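PDB 3TQU: dITP/XTP pyrophosphatase from Coxiella burnetii, which probably hydrolyses non-canonical purine nucleoside triphosphates such as XTP, dITP and ITP to monophosphate and diphosphate, clearing them from the nucleotide pool. Local coordinates for residues I32-T35 against P40-E43. Residues are numbered along the deposited sequence; the frame is centred on the assembly and turned at random.
Sequences IPQT and PDIE
The side chain of Gln34 brings its amide nitrogen up to the carbonyl O of Pro40 and the carboxylate of Asp41, and its NE2 does all the touching. This nitrogen lies 3.4 Å from OD1 of Asp41 and 3.8 Å from the carbonyl O of Pro40. The two side chains cross at about a right angle, with the amide and carboxylate planes turned 52° apart. CG of Gln34 sits between the backbone N and the carbonyl carbon (chi1 67°), and the chain then runs extended, which carries the amide well clear of its own backbone. Asp41 starts out pointing away from Gln34, yet its carboxylate swings back so that OD1 faces the amide.

Water completes the join. One molecule accepts from Gln34 NE2 at 2.9 Å and donates to OD1 of Asp41 at 2.8 Å, bridging the two side chains. A second accepts from the backbone N of Ile42 at 3.3 Å and, weakly, from NE2. A glutamine suits this place because its side chain packs against Val8, Ala10 and Ala60 while its amide NH2 can donate to these waters. The acidic Asp41 accepts through OD1 from both the first water and NE2 of Gln12, a predicted substrate-binding residue; Pro40, lacking a backbone N-H, still offers its carbonyl to His59 of helix 49-64.

The arrangement thus links the 3-10 turn after strand 29-33, outermost in this chain's sheet, to the loop leading into helix 49-64. That loop carries Glu43, a predicted magnesium ligand, and calcium-binding Glu44: a strand-to-loop junction of the HAM1 fold near the predicted nucleotide site, with the calcium ion about 10 Å from the side chain of Asp41.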
loop_
_atom_site.group_PDB
_atom_site.type_symbol
_atom_site.label_atom_id
_atom_site.label_comp_id
_atom_site.label_asym_id
_atom_site.label_seq_id
_atom_site.Cartn_x
_atom_site.Cartn_y
_atom_site.Cartn_z
ATOM N N ILE A 32 4.397 6.977 20.754
ATOM C CA ILE A 32 5.642 7.552 21.232
ATOM C C ILE A 32 6.490 7.990 20.049
ATOM O O ILE A 32 6.857 7.170 19.207
ATOM C CB ILE A 32 6.437 6.529 22.057
ATOM C CG1 ILE A 32 5.556 5.938 23.161
ATOM C CG2 ILE A 32 7.698 7.169 22.627
ATOM C CD1 ILE A 32 6.227 4.838 23.947
ATOM N N PRO A 33 6.797 9.291 19.968
ATOM C CA PRO A 33 7.634 9.793 18.875
ATOM C C PRO A 33 8.980 9.075 18.872
ATOM O O PRO A 33 9.525 8.795 19.942
ATOM C CB PRO A 33 7.813 11.277 19.224
ATOM C CG PRO A 33 6.637 11.610 20.088
ATOM C CD PRO A 33 6.364 10.363 20.880
ATOM N N GLN A 34 9.504 8.769 17.690
ATOM C CA GLN A 34 10.758 8.033 17.603
ATOM C C GLN A 34 11.890 8.786 18.288
ATOM O O GLN A 34 12.866 8.184 18.727
ATOM C CB GLN A 34 11.119 7.714 16.150
ATOM C CG GLN A 34 11.462 8.919 15.294
ATOM C CD GLN A 34 11.801 8.531 13.870
ATOM O OE1 GLN A 34 11.472 7.431 13.421
ATOM N NE2 GLN A 34 12.465 9.430 13.151
ATOM N N THR A 35 11.749 10.103 18.393
ATOM C CA THR A 35 12.755 10.922 19.062
ATOM C C THR A 35 12.939 10.543 20.530
ATOM O O THR A 35 13.974 10.836 21.126
ATOM C CB THR A 35 12.414 12.416 18.971
ATOM O OG1 THR A 35 11.055 12.619 19.376
ATOM C CG2 THR A 35 12.599 12.916 17.542
ATOM N N PRO A 40 17.228 8.548 14.680
ATOM C CA PRO A 40 17.443 9.609 13.691
ATOM C C PRO A 40 16.489 9.469 12.506
ATOM O O PRO A 40 15.976 8.376 12.256
ATOM C CB PRO A 40 18.882 9.366 13.237
ATOM C CG PRO A 40 19.083 7.902 13.417
ATOM C CD PRO A 40 18.275 7.513 14.626
ATOM N N ASP A 41 16.245 10.566 11.798
ATOM C CA ASP A 41 15.468 10.513 10.566
ATOM C C ASP A 41 16.200 9.655 9.541
ATOM O O ASP A 41 17.431 9.629 9.506
ATOM C CB ASP A 41 15.260 11.916 9.990
ATOM C CG ASP A 41 14.232 12.724 10.760
ATOM O OD1 ASP A 41 13.794 12.274 11.836
ATOM O OD2 ASP A 41 13.869 13.821 10.287
ATOM N N ILE A 42 15.437 8.953 8.711
ATOM C CA ILE A 42 16.003 8.190 7.608
ATOM C C ILE A 42 15.565 8.838 6.300
ATOM O O ILE A 42 14.472 9.391 6.215
ATOM C CB ILE A 42 15.547 6.715 7.651
ATOM C CG1 ILE A 42 16.238 5.908 6.551
ATOM C CG2 ILE A 42 14.032 6.620 7.525
ATOM C CD1 ILE A 42 15.993 4.416 6.637
ATOM N N GLU A 43 16.422 8.779 5.287
ATOM C CA GLU A 43 16.146 9.437 4.013
ATOM C C GLU A 43 15.005 8.781 3.234
ATOM O O GLU A 43 14.960 7.561 3.085
ATOM C CB GLU A 43 17.409 9.478 3.150
ATOM C CG GLU A 43 17.214 10.165 1.807
ATOM C CD GLU A 43 18.463 10.143 0.947
ATOM O OE1 GLU A 43 19.507 9.645 1.421
ATOM O OE2 GLU A 43 18.400 10.620 -0.208
HETATM O O HOH W 1 13.864 11.564 14.552
HETATM O O HOH W 2 12.340 9.009 9.739
#